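Local coordinates for protein dual function macrocyclase-peptidase POPB (Galerina marginata, PDB 5N4B) that removes the N-terminal part of an amanitin toxin precursor by cleaving after proline and then macrocyclises the remaining peptide in a second, separate step, at residues Ile207-Ser212 / Asp296-Gly301; Gly214-Arg219 / Ala265-Asp270; Trp289-Asp294 / Ser300-Arg305; Arg305-Glu310 / Ile339-Ser344. The protein carries 1 engineered substitution. All coordinates share one frame; numbering follows the deposited sequence.

Overall arrangement
All four contacts lie in the beta-propeller and trace a path across three successive blades. Contacts 1 and 2 join the same two blades, one running from strand 207-208 to strand 250-254, the other from strand 262-267 to strand 305-308, and touch, among other places, where T267 OG1 bonds W208 O. Both are buried; contact 2 is purely apolar between its segments, while contact 1, between loops, adds a bridging water to one methyl contact. Contact 3 stays inside the second of these blades, partly buried, and has the backbone pairing the others lack. It shares R305 with contact 4, also partly buried, which reaches the following blade by one arginine-to-carbonyl bond and a group of aliphatic side chains.

Contact 1: Ile207-Ser212 / Asp296-Gly301; sequences IWTKDS and DGVKSG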
loop_
_atom_site.group_PDB
_atom_site.type_symbol
_atom_site.label_atom_id
_atom_site.label_comp_id
_atom_site.label_asym_id
_atom_site.label_seq_id
_atom_site.Cartn_x
_atom_site.Cartn_y
_atom_site.Cartn_z
ATOM N N ILE A 207 9.938 -13.833 9.479
ATOM C CA ILE A 207 9.834 -15.206 8.971
ATOM C C ILE A 207 10.385 -16.177 10.010
ATOM O O ILE A 207 11.594 -16.312 10.174
ATOM C CB ILE A 207 10.557 -15.348 7.636
ATOM C CG1 ILE A 207 9.924 -14.432 6.592
ATOM C CG2 ILE A 207 10.536 -16.790 7.151
ATOM C CD1 ILE A 207 8.542 -14.810 6.163
ATOM N N TRP A 208 9.509 -16.882 10.707
ATOM C CA TRP A 208 9.952 -17.883 11.653
ATOM C C TRP A 208 10.512 -19.101 10.950
ATOM O O TRP A 208 10.023 -19.525 9.901
ATOM C CB TRP A 208 8.780 -18.359 12.500
ATOM C CG TRP A 208 8.296 -17.353 13.557
ATOM C CD1 TRP A 208 7.354 -16.360 13.389
ATOM C CD2 TRP A 208 8.725 -17.269 14.923
ATOM N NE1 TRP A 208 7.194 -15.655 14.557
ATOM C CE2 TRP A 208 8.018 -16.187 15.511
ATOM C CE3 TRP A 208 9.636 -17.981 15.713
ATOM C CZ2 TRP A 208 8.170 -15.830 16.831
ATOM C CZ3 TRP A 208 9.804 -17.600 17.041
ATOM C CH2 TRP A 208 9.084 -16.549 17.588
ATOM N N THR A 209 11.525 -19.701 11.574
ATOM C CA THR A 209 11.885 -21.049 11.215
ATOM C C THR A 209 10.830 -22.018 11.753
ATOM O O THR A 209 10.130 -21.740 12.745
ATOM C CB THR A 209 13.292 -21.385 11.697
ATOM O OG1 THR A 209 13.433 -21.059 13.085
ATOM C CG2 THR A 209 14.342 -20.630 10.879
ATOM N N LYS A 210 10.679 -23.146 11.055
ATOM C CA LYS A 210 9.595 -24.067 11.343
ATOM C C LYS A 210 9.801 -24.854 12.629
ATOM O O LYS A 210 8.854 -25.494 13.111
ATOM C CB LYS A 210 9.315 -24.975 10.150
ATOM C CG LYS A 210 8.282 -24.493 9.170
ATOM C CD LYS A 210 8.372 -23.036 8.834
ATOM C CE LYS A 210 7.292 -22.691 7.766
ATOM N NZ LYS A 210 7.269 -21.248 7.351
ATOM N N ASP A 211 10.994 -24.775 13.211
ATOM C CA ASP A 211 11.261 -25.277 14.545
ATOM C C ASP A 211 10.863 -24.302 15.658
ATOM O O ASP A 211 11.047 -24.617 16.837
ATOM C CB ASP A 211 12.746 -25.661 14.641
ATOM C CG ASP A 211 13.685 -24.470 14.358
ATOM O OD1 ASP A 211 13.209 -23.317 14.408
ATOM O OD2 ASP A 211 14.889 -24.692 14.006
ATOM N N SER A 212 10.362 -23.117 15.288
ATOM C CA SER A 212 9.921 -22.078 16.216
ATOM C C SER A 212 11.011 -21.569 17.137
ATOM O O SER A 212 10.719 -20.923 18.157
ATOM C CB SER A 212 8.714 -22.515 17.034
ATOM O OG SER A 212 7.569 -22.768 16.218
ATOM N N ASP A 296 18.890 -29.066 13.128
ATOM C CA ASP A 296 19.327 -28.027 14.059
ATOM C C ASP A 296 18.956 -26.602 13.633
ATOM O O ASP A 296 19.059 -25.689 14.461
ATOM C CB ASP A 296 20.848 -28.104 14.193
ATOM C CG ASP A 296 21.302 -29.408 14.787
ATOM O OD1 ASP A 296 20.537 -29.954 15.605
ATOM O OD2 ASP A 296 22.394 -29.902 14.419
ATOM N N GLY A 297 18.516 -26.384 12.394
ATOM C CA GLY A 297 18.088 -25.048 11.978
ATOM C C GLY A 297 19.220 -24.102 11.586
ATOM O O GLY A 297 20.320 -24.510 11.198
ATOM N N VAL A 298 18.930 -22.802 11.693
ATOM C CA VAL A 298 19.829 -21.770 11.182
ATOM C C VAL A 298 21.059 -21.659 12.064
ATOM O O VAL A 298 20.960 -21.512 13.293
ATOM C CB VAL A 298 19.090 -20.416 11.135
ATOM C CG1 VAL A 298 20.027 -19.277 10.730
ATOM C CG2 VAL A 298 17.937 -20.481 10.207
ATOM N N LYS A 299 22.227 -21.706 11.425
ATOM C CA LYS A 299 23.531 -21.444 12.023
ATOM C C LYS A 299 24.290 -20.492 11.103
ATOM O O LYS A 299 23.833 -20.167 10.005
ATOM C CB LYS A 299 24.357 -22.730 12.215
ATOM C CG LYS A 299 23.867 -23.647 13.325
ATOM C CD LYS A 299 24.822 -24.850 13.532
ATOM C CE LYS A 299 24.596 -25.956 12.488
ATOM N NZ LYS A 299 23.258 -26.630 12.626
ATOM N N SER A 300 25.462 -20.040 11.554
ATOM C CA SER A 300 26.276 -19.182 10.703
ATOM C C SER A 300 26.875 -20.028 9.581
ATOM O O SER A 300 26.938 -21.255 9.669
ATOM C CB SER A 300 27.434 -18.583 11.495
ATOM O OG SER A 300 28.178 -19.605 12.129
ATOM N N GLY A 301 27.273 -19.356 8.502
ATOM C CA GLY A 301 27.958 -20.035 7.408
ATOM C C GLY A 301 27.044 -20.801 6.468
ATOM O O GLY A 301 27.400 -21.882 6.008
HETATM O O HOH W 1 16.495 -22.335 13.472
#
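The turn carrying T209 and D211 comes alongside the loop of G297 and V298 without strand pairing, the nearest alpha carbons, those of D211 and G297, lying 7.3 Å apart. In the beta-propeller this is a junction between neighbouring blades. A type I turn from T209 to S212 leads out of strand 207-208, an outermost strand of its sheet, and faces the connection between strands 287-292 and 305-308 of the next blade.

The apolar half of the contact is a methyl pair: T209 CG2 meets V298 CG2 at 3.7 Å, and the two side chains cross obliquely. Both residues also rest on Y239, from strand 236-241 of the same blade as T209. With chi1 at 51°, T209 holds OG1 between its own N and carbonyl carbon, which frees CG2 to face the valine while OG1 turns to the aspartate two residues on. There OG1 donates to D211 OD1 over 2.6 Å, meeting the syn side of the carboxylate, 23° out of its plane; G214 O is another partner of this hydroxyl. D211 OD1 takes a second bond from the backbone N of K213, so the carboxylate is tied to its own turn and to the residue just after it.

That leaves the other oxygen directed across the gap. D211 OD2 comes to 3.8 Å from G297 CA, a glycine at positive phi. The polar link between the loops is one water: it accepts from V298 N at 3.1 Å, donates to D211 OD2 at 2.9 Å, and reaches T209 OG1 by a weak bond of 3.3 Å.

Contact 2: Gly214-Arg219 / Ala265-Asp270; sequences GFLYQR and ADTSED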
loop_
_atom_site.group_PDB
_atom_site.type_symbol
_atom_site.label_atom_id
_atom_site.label_comp_id
_atom_site.label_asym_id
_atom_site.label_seq_id
_atom_site.Cartn_x
_atom_site.Cartn_y
_atom_site.Cartn_z
ATOM N N GLY A 214 13.281 -19.258 16.323
ATOM C CA GLY A 214 13.700 -17.905 16.011
ATOM C C GLY A 214 13.080 -17.481 14.700
ATOM O O GLY A 214 12.351 -18.241 14.054
ATOM N N PHE A 215 13.456 -16.285 14.281
ATOM C CA PHE A 215 12.925 -15.721 13.064
ATOM C C PHE A 215 13.933 -14.880 12.321
ATOM O O PHE A 215 14.861 -14.306 12.887
ATOM C CB PHE A 215 11.661 -14.877 13.334
ATOM C CG PHE A 215 11.832 -13.815 14.376
ATOM C CD1 PHE A 215 12.392 -12.592 14.045
ATOM C CD2 PHE A 215 11.427 -14.027 15.679
ATOM C CE1 PHE A 215 12.569 -11.595 15.022
ATOM C CE2 PHE A 215 11.617 -13.040 16.636
ATOM C CZ PHE A 215 12.204 -11.847 16.298
ATOM N N LEU A 216 13.737 -14.843 11.029
ATOM C CA LEU A 216 14.523 -13.992 10.150
ATOM C C LEU A 216 13.840 -12.649 9.994
ATOM O O LEU A 216 12.604 -12.559 9.949
ATOM C CB LEU A 216 14.714 -14.619 8.760
ATOM C CG LEU A 216 15.557 -15.903 8.810
ATOM C CD1 LEU A 216 14.690 -17.110 8.742
ATOM C CD2 LEU A 216 16.583 -15.918 7.803
ATOM N N TYR A 217 14.648 -11.608 9.857
ATOM C CA TYR A 217 14.217 -10.221 9.732
ATOM C C TYR A 217 15.346 -9.418 9.092
ATOM O O TYR A 217 16.528 -9.716 9.284
ATOM C CB TYR A 217 13.860 -9.651 11.109
ATOM C CG TYR A 217 15.054 -9.432 11.994
ATOM C CD1 TYR A 217 15.681 -10.490 12.664
ATOM C CD2 TYR A 217 15.621 -8.194 12.073
ATOM C CE1 TYR A 217 16.811 -10.280 13.411
ATOM C CE2 TYR A 217 16.772 -7.979 12.810
ATOM C CZ TYR A 217 17.375 -9.025 13.458
ATOM O OH TYR A 217 18.550 -8.807 14.187
ATOM N N GLN A 218 14.970 -8.381 8.348
ATOM C CA GLN A 218 15.937 -7.479 7.738
ATOM C C GLN A 218 16.214 -6.313 8.673
ATOM O O GLN A 218 15.291 -5.678 9.198
ATOM C CB GLN A 218 15.448 -6.962 6.405
ATOM C CG GLN A 218 16.459 -5.990 5.773
ATOM C CD GLN A 218 16.096 -5.718 4.354
ATOM O OE1 GLN A 218 16.759 -6.193 3.446
ATOM N NE2 GLN A 218 14.993 -5.011 4.131
ATOM N N ARG A 219 17.477 -6.017 8.867
ATOM C CA ARG A 219 17.811 -4.834 9.628
ATOM C C ARG A 219 18.925 -4.032 8.973
ATOM O O ARG A 219 19.572 -4.450 8.013
ATOM C CB ARG A 219 18.194 -5.139 11.047
ATOM C CG ARG A 219 19.378 -6.058 11.054
ATOM C CD ARG A 219 20.163 -5.921 12.304
ATOM N NE ARG A 219 20.769 -4.602 12.486
ATOM C CZ ARG A 219 21.528 -4.310 13.522
ATOM N NH1 ARG A 219 21.763 -5.239 14.449
ATOM N NH2 ARG A 219 22.032 -3.100 13.609
ATOM N N ALA A 265 13.044 -13.302 2.834
ATOM C CA ALA A 265 13.239 -14.702 3.142
ATOM C C ALA A 265 11.931 -15.432 3.228
ATOM O O ALA A 265 10.847 -14.843 3.275
ATOM C CB ALA A 265 14.012 -14.885 4.458
ATOM N N ASP A 266 12.054 -16.756 3.153
ATOM C CA ASP A 266 10.933 -17.662 3.409
ATOM C C ASP A 266 11.511 -18.982 3.909
ATOM O O ASP A 266 12.676 -19.301 3.647
ATOM C CB ASP A 266 10.100 -17.925 2.141
ATOM C CG ASP A 266 8.847 -17.012 1.980
ATOM O OD1 ASP A 266 8.111 -16.774 2.959
ATOM O OD2 ASP A 266 8.591 -16.540 0.813
ATOM N N THR A 267 10.717 -19.734 4.661
ATOM C CA THR A 267 11.123 -21.045 5.164
ATOM C C THR A 267 10.080 -22.088 4.771
ATOM O O THR A 267 8.871 -21.868 4.920
ATOM C CB THR A 267 11.315 -21.054 6.664
ATOM O OG1 THR A 267 10.121 -20.512 7.248
ATOM C CG2 THR A 267 12.547 -20.213 7.048
ATOM N N SER A 268 10.547 -23.206 4.244
ATOM C CA SER A 268 9.622 -24.251 3.835
ATOM C C SER A 268 8.954 -24.909 5.039
ATOM O O SER A 268 9.543 -25.048 6.117
ATOM C CB SER A 268 10.311 -25.280 2.957
ATOM O OG SER A 268 11.232 -26.041 3.720
ATOM N N GLU A 269 7.715 -25.347 4.825
ATOM C CA GLU A 269 6.906 -25.976 5.871
ATOM C C GLU A 269 7.548 -27.223 6.444
ATOM O O GLU A 269 7.403 -27.494 7.650
ATOM C CB GLU A 269 5.530 -26.355 5.317
ATOM C CG GLU A 269 4.640 -25.162 5.004
ATOM C CD GLU A 269 4.337 -24.291 6.230
ATOM O OE1 GLU A 269 4.296 -24.821 7.368
ATOM O OE2 GLU A 269 4.154 -23.061 6.036
ATOM N N ASP A 270 8.254 -27.979 5.630
ATOM C CA ASP A 270 8.865 -29.222 6.051
ATOM C C ASP A 270 10.179 -29.031 6.803
ATOM O O ASP A 270 10.781 -30.032 7.184
ATOM C CB ASP A 270 9.023 -30.203 4.869
ATOM C CG ASP A 270 9.962 -29.707 3.785
ATOM O OD1 ASP A 270 10.603 -28.652 3.986
ATOM O OD2 ASP A 270 10.056 -30.381 2.724
#
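L216 and A265 mark the closest backbone approach, 7.2 Å between their alpha carbons, where strand 214-219 and the end of strand 262-267 run in roughly opposite directions. That spacing is too wide for pairing within a sheet. The strands belong to successive blades of the propeller, and their side chains meet in the layer between the two sheets.

L216 carries the contact, its CB pointing at the other strand and its two methyls sharing the work. CD2 sits 4.3 Å from A265 CB, and CD1 lies 4.1 Å from T267 CG2. The leucine can span both because A265 and T267, alternate residues of one strand, present their side chains on the same face, while D266 between them points away. L274 of strand 273-279 touches both L216 and T267 and so adds to the same apolar patch.

T267 shows two characters. At chi1 of 52° its methyl lies beside the backbone N, facing L216, and OG1 goes to W208 O of the L216 blade, with K210 NZ as a further partner.

The meeting of L216 with A265 and T267 is therefore one of dispersion and burial, at comfortable distances and with little directional demand; the directional bonds between these blades are made by polar groups around it, such as T267 OG1.

Contact 3: Trp289-Asp294 / Ser300-Arg305; sequences WVAELD and SGIHWR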
loop_
_atom_site.group_PDB
_atom_site.type_symbol
_atom_site.label_atom_id
_atom_site.label_comp_id
_atom_site.label_asym_id
_atom_site.label_seq_id
_atom_site.Cartn_x
_atom_site.Cartn_y
_atom_site.Cartn_z
ATOM N N TRP A 289 17.870 -17.588 -3.945
ATOM C CA TRP A 289 18.866 -18.568 -3.535
ATOM C C TRP A 289 18.231 -19.498 -2.511
ATOM O O TRP A 289 17.285 -19.111 -1.783
ATOM C CB TRP A 289 20.134 -17.924 -2.957
ATOM C CG TRP A 289 20.929 -17.042 -3.892
ATOM C CD1 TRP A 289 20.722 -16.811 -5.213
ATOM C CD2 TRP A 289 22.075 -16.279 -3.520
ATOM N NE1 TRP A 289 21.672 -15.930 -5.690
ATOM C CE2 TRP A 289 22.522 -15.606 -4.670
ATOM C CE3 TRP A 289 22.753 -16.102 -2.312
ATOM C CZ2 TRP A 289 23.628 -14.775 -4.658
ATOM C CZ3 TRP A 289 23.856 -15.245 -2.288
ATOM C CH2 TRP A 289 24.290 -14.628 -3.470
ATOM N N VAL A 290 18.718 -20.737 -2.457
ATOM C CA VAL A 290 18.120 -21.778 -1.640
ATOM C C VAL A 290 19.187 -22.436 -0.801
ATOM O O VAL A 290 20.183 -22.914 -1.340
ATOM C CB VAL A 290 17.438 -22.849 -2.516
ATOM C CG1 VAL A 290 16.792 -23.931 -1.624
ATOM C CG2 VAL A 290 16.404 -22.225 -3.444
ATOM N N ALA A 291 18.954 -22.533 0.488
ATOM C CA ALA A 291 19.822 -23.247 1.414
ATOM C C ALA A 291 19.080 -24.437 1.991
ATOM O O ALA A 291 17.880 -24.362 2.295
ATOM C CB ALA A 291 20.295 -22.381 2.577
ATOM N N GLU A 292 19.795 -25.519 2.216
ATOM C CA GLU A 292 19.271 -26.658 2.944
ATOM C C GLU A 292 19.547 -26.468 4.432
ATOM O O GLU A 292 20.682 -26.162 4.838
ATOM C CB GLU A 292 19.941 -27.930 2.434
ATOM C CG GLU A 292 19.558 -28.294 1.020
ATOM C CD GLU A 292 20.102 -29.632 0.603
ATOM O OE1 GLU A 292 21.149 -30.024 1.150
ATOM O OE2 GLU A 292 19.481 -30.283 -0.253
ATOM N N LEU A 293 18.508 -26.619 5.245
ATOM C CA LEU A 293 18.600 -26.571 6.696
ATOM C C LEU A 293 18.640 -27.987 7.228
ATOM O O LEU A 293 17.843 -28.836 6.807
ATOM C CB LEU A 293 17.357 -25.902 7.287
ATOM C CG LEU A 293 17.140 -24.443 6.946
ATOM C CD1 LEU A 293 15.795 -23.969 7.447
ATOM C CD2 LEU A 293 18.255 -23.583 7.451
ATOM N N ASP A 294 19.515 -28.234 8.198
ATOM C CA ASP A 294 19.466 -29.533 8.857
ATOM C C ASP A 294 18.555 -29.376 10.072
ATOM O O ASP A 294 18.029 -28.287 10.336
ATOM C CB ASP A 294 20.868 -30.073 9.187
ATOM C CG ASP A 294 21.648 -29.178 10.135
ATOM O OD1 ASP A 294 21.032 -28.526 10.992
ATOM O OD2 ASP A 294 22.896 -29.170 10.057
ATOM N N SER A 300 25.462 -20.040 11.554
ATOM C CA SER A 300 26.276 -19.182 10.703
ATOM C C SER A 300 26.875 -20.028 9.581
ATOM O O SER A 300 26.938 -21.255 9.669
ATOM C CB SER A 300 27.434 -18.583 11.495
ATOM O OG SER A 300 28.178 -19.605 12.129
ATOM N N GLY A 301 27.273 -19.356 8.502
ATOM C CA GLY A 301 27.958 -20.035 7.408
ATOM C C GLY A 301 27.044 -20.801 6.468
ATOM O O GLY A 301 27.400 -21.882 6.008
ATOM N N ILE A 302 25.861 -20.281 6.200
ATOM C CA ILE A 302 24.888 -20.988 5.367
ATOM C C ILE A 302 25.405 -21.140 3.946
ATOM O O ILE A 302 25.929 -20.198 3.340
ATOM C CB ILE A 302 23.588 -20.182 5.398
ATOM C CG1 ILE A 302 22.901 -20.384 6.710
ATOM C CG2 ILE A 302 22.657 -20.636 4.280
ATOM C CD1 ILE A 302 21.901 -19.309 6.972
ATOM N N HIS A 303 25.172 -22.315 3.369
ATOM C CA HIS A 303 25.525 -22.604 1.997
ATOM C C HIS A 303 24.327 -22.265 1.103
ATOM O O HIS A 303 23.300 -22.941 1.149
ATOM C CB HIS A 303 25.951 -24.049 1.848
ATOM C CG HIS A 303 26.358 -24.387 0.462
ATOM N ND1 HIS A 303 27.077 -23.518 -0.333
ATOM C CD2 HIS A 303 26.130 -25.485 -0.290
ATOM C CE1 HIS A 303 27.269 -24.066 -1.516
ATOM N NE2 HIS A 303 26.721 -25.264 -1.514
ATOM N N TRP A 304 24.483 -21.246 0.265
ATOM C CA TRP A 304 23.451 -20.863 -0.694
ATOM C C TRP A 304 23.687 -21.516 -2.036
ATOM O O TRP A 304 24.758 -21.351 -2.632
ATOM C CB TRP A 304 23.450 -19.359 -0.881
ATOM C CG TRP A 304 23.145 -18.606 0.315
ATOM C CD1 TRP A 304 24.001 -17.826 1.055
ATOM C CD2 TRP A 304 21.880 -18.552 0.988
ATOM N NE1 TRP A 304 23.351 -17.297 2.106
ATOM C CE2 TRP A 304 22.043 -17.714 2.108
ATOM C CE3 TRP A 304 20.618 -19.118 0.737
ATOM C CZ2 TRP A 304 21.001 -17.417 2.967
ATOM C CZ3 TRP A 304 19.574 -18.804 1.628
ATOM C CH2 TRP A 304 19.791 -17.981 2.716
ATOM N N ARG A 305 22.638 -22.161 -2.561
ATOM C CA ARG A 305 22.575 -22.562 -3.949
ATOM C C ARG A 305 21.929 -21.432 -4.747
ATOM O O ARG A 305 20.789 -21.041 -4.471
ATOM C CB ARG A 305 21.747 -23.830 -4.108
ATOM C CG ARG A 305 21.642 -24.341 -5.531
ATOM C CD ARG A 305 20.925 -25.636 -5.591
ATOM N NE ARG A 305 20.828 -26.113 -6.953
ATOM C CZ ARG A 305 20.337 -27.308 -7.289
ATOM N NH1 ARG A 305 19.898 -28.150 -6.371
ATOM N NH2 ARG A 305 20.297 -27.670 -8.569
HETATM O O HOH W 2 22.600 -25.447 1.634
#
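W289 and W304 lie beside each other at the place where strand 287-292 pairs with the incoming strand 305-308. Their side chains cross at about a right angle, and the rings are oblique, with planes at 50°. The closest touch runs from W289 CE3 to W304 CB, 3.6 Å. Both tryptophans share the same first torsion, with CG beside their own N (chi1 -63° in W289), and the benzo part of W304 continues past its neighbour to A291, whose CB is 3.8 Å from W304 CE3.

I302 packs from the loop side. With CG1 beside the backbone N, its CG2 is anti to that N and sits over the centre of one face of the W304 ring, 3.7 Å above the plane. The same methyl presses on A291 CB at 3.4 Å, tighter than usual for two carbons, so A291 CB, I302 CG2 and the W304 ring close on one another as a three-way cluster.

The backbone underneath is a single antiparallel hydrogen-bonded pair: V290 N donates to R305 O at 2.9 Å and R305 N returns to V290 O at 2.8 Å. Past A291 the chains separate, and a water joins E292 N to H303 O.

Around this hairpin of one propeller blade, strand 273-279 pairs with the opposite edge of strand 287-292 and lays L274 and L276 against W304. Strand 250-254 of the preceding blade brings V252 to I302 and W304, and Y253 edge-to-face with W289.

Contact 4: Arg305-Glu310 / Ile339-Ser344; sequences RKVVNE and ITIDLS
R305 and L343 slide past one another in opposite directions, each side chain lying along the other. The arginine, extended from CG to NE, delivers its guanidinium to the backbone of the leucine: NH1 donates to L343 O at 2.9 Å with an N-H...O angle of 153°. The geometry is favourable at both ends, since the oxygen lies only 10° out of the guanidinium plane and is approached in its own carbonyl plane, on a lone pair. Over one face of the same group comes L343 CD2, 3.9 Å above the plane and displaced toward the rim. NH2 takes a second carbonyl, K345 O, and two bonds of this kind should largely fix the rotation of the guanidinium.

These residues span two consecutive blades of the propeller: strand 305-308 is the last of its sheet, and strand 337-342 is the third of the next. The chain turns a corner at V307, the last residue of an inverse gamma turn centred on K306, and the valine points across to the other blade.

Its two methyls divide the partners. CG1 meets I341 CD1 tip to tip at 4.1 Å, while CG2 lies 4.0 Å from L343 CD2, the two side chains crossing at about a right angle. An Asx turn from D342 to S344 carries L343: D342 OD1 accepts from S344 N at 2.9 Å and from S344 OG at 2.7 Å, both arriving from the same face of the carboxylate.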
loop_
_atom_site.group_PDB
_atom_site.type_symbol
_atom_site.label_atom_id
_atom_site.label_comp_id
_atom_site.label_asym_id
_atom_site.label_seq_id
_atom_site.Cartn_x
_atom_site.Cartn_y
_atom_site.Cartn_z
ATOM N N ARG A 305 22.638 -22.161 -2.561
ATOM C CA ARG A 305 22.575 -22.562 -3.949
ATOM C C ARG A 305 21.929 -21.432 -4.747
ATOM O O ARG A 305 20.789 -21.041 -4.471
ATOM C CB ARG A 305 21.747 -23.830 -4.108
ATOM C CG ARG A 305 21.642 -24.341 -5.531
ATOM C CD ARG A 305 20.925 -25.636 -5.591
ATOM N NE ARG A 305 20.828 -26.113 -6.953
ATOM C CZ ARG A 305 20.337 -27.308 -7.289
ATOM N NH1 ARG A 305 19.898 -28.150 -6.371
ATOM N NH2 ARG A 305 20.297 -27.670 -8.569
ATOM N N LYS A 306 22.637 -20.927 -5.747
ATOM C CA LYS A 306 22.274 -19.695 -6.465
ATOM C C LYS A 306 21.357 -20.029 -7.648
ATOM O O LYS A 306 21.688 -19.856 -8.817
ATOM C CB LYS A 306 23.524 -18.928 -6.864
ATOM C CG LYS A 306 24.393 -18.508 -5.677
ATOM C CD LYS A 306 25.650 -17.726 -6.158
ATOM C CE LYS A 306 26.562 -17.320 -5.013
ATOM N NZ LYS A 306 27.796 -16.714 -5.652
ATOM N N VAL A 307 20.136 -20.427 -7.295
ATOM C CA VAL A 307 19.199 -20.985 -8.268
ATOM C C VAL A 307 18.816 -19.956 -9.315
ATOM O O VAL A 307 18.831 -20.245 -10.521
ATOM C CB VAL A 307 17.973 -21.587 -7.568
ATOM C CG1 VAL A 307 16.951 -22.039 -8.539
ATOM C CG2 VAL A 307 18.391 -22.753 -6.717
ATOM N N VAL A 308 18.413 -18.764 -8.879
ATOM C CA VAL A 308 18.178 -17.617 -9.759
ATOM C C VAL A 308 19.220 -16.576 -9.391
ATOM O O VAL A 308 19.189 -16.012 -8.288
ATOM C CB VAL A 308 16.749 -17.051 -9.625
ATOM C CG1 VAL A 308 16.585 -15.781 -10.475
ATOM C CG2 VAL A 308 15.679 -18.086 -10.008
ATOM N N ASN A 309 20.172 -16.325 -10.298
ATOM C CA ASN A 309 21.308 -15.479 -9.981
ATOM C C ASN A 309 21.514 -14.328 -10.959
ATOM O O ASN A 309 22.588 -13.723 -10.964
ATOM C CB ASN A 309 22.583 -16.301 -9.852
ATOM C CG ASN A 309 23.599 -15.636 -9.003
ATOM O OD1 ASN A 309 23.279 -14.984 -8.002
ATOM N ND2 ASN A 309 24.869 -15.786 -9.401
ATOM N N GLU A 310 20.497 -13.965 -11.719
ATOM C CA GLU A 310 20.481 -12.726 -12.487
ATOM C C GLU A 310 19.097 -12.124 -12.325
ATOM O O GLU A 310 18.116 -12.843 -12.091
ATOM C CB GLU A 310 20.779 -12.978 -13.980
ATOM C CG GLU A 310 19.879 -14.062 -14.568
ATOM C CD GLU A 310 19.891 -14.178 -16.111
ATOM O OE1 GLU A 310 20.942 -13.883 -16.734
ATOM O OE2 GLU A 310 18.822 -14.528 -16.691
ATOM N N ILE A 339 5.517 -22.322 -11.815
ATOM C CA ILE A 339 6.494 -23.277 -12.282
ATOM C C ILE A 339 6.886 -24.200 -11.131
ATOM O O ILE A 339 6.666 -23.922 -9.947
ATOM C CB ILE A 339 7.756 -22.610 -12.888
ATOM C CG1 ILE A 339 8.451 -21.772 -11.812
ATOM C CG2 ILE A 339 7.416 -21.777 -14.107
ATOM C CD1 ILE A 339 9.850 -21.307 -12.250
ATOM N N THR A 340 7.496 -25.329 -11.491
ATOM C CA THR A 340 8.268 -26.123 -10.557
ATOM C C THR A 340 9.734 -26.088 -10.963
ATOM O O THR A 340 10.059 -26.141 -12.152
ATOM C CB THR A 340 7.765 -27.565 -10.494
ATOM O OG1 THR A 340 7.840 -28.199 -11.799
ATOM C CG2 THR A 340 6.333 -27.632 -9.938
ATOM N N ILE A 341 10.618 -26.032 -9.954
ATOM C CA ILE A 341 12.075 -26.170 -10.121
ATOM C C ILE A 341 12.439 -27.384 -9.283
ATOM O O ILE A 341 12.211 -27.403 -8.063
ATOM C CB ILE A 341 12.853 -24.911 -9.699
ATOM C CG1 ILE A 341 12.467 -23.674 -10.545
ATOM C CG2 ILE A 341 14.374 -25.169 -9.820
ATOM C CD1 ILE A 341 13.196 -22.381 -10.247
ATOM N N ASP A 342 12.961 -28.420 -9.937
ATOM C CA ASP A 342 13.325 -29.669 -9.288
ATOM C C ASP A 342 14.803 -29.611 -8.891
ATOM O O ASP A 342 15.696 -29.608 -9.749
ATOM C CB ASP A 342 13.031 -30.839 -10.229
ATOM C CG ASP A 342 13.239 -32.156 -9.594
ATOM O OD1 ASP A 342 13.981 -32.247 -8.597
ATOM O OD2 ASP A 342 12.622 -33.142 -10.053
ATOM N N LEU A 343 15.054 -29.452 -7.603
ATOM C CA LEU A 343 16.404 -29.282 -7.092
ATOM C C LEU A 343 17.137 -30.595 -6.910
ATOM O O LEU A 343 18.294 -30.571 -6.476
ATOM C CB LEU A 343 16.314 -28.535 -5.755
ATOM C CG LEU A 343 15.748 -27.107 -5.830
ATOM C CD1 LEU A 343 15.712 -26.480 -4.430
ATOM C CD2 LEU A 343 16.537 -26.251 -6.777
ATOM N N SER A 344 16.509 -31.743 -7.169
ATOM C CA SER A 344 17.272 -32.992 -7.082
ATOM C C SER A 344 18.274 -33.135 -8.205
ATOM O O SER A 344 19.103 -34.040 -8.129
ATOM C CB SER A 344 16.321 -34.192 -7.043
ATOM O OG SER A 344 15.718 -34.353 -8.301
#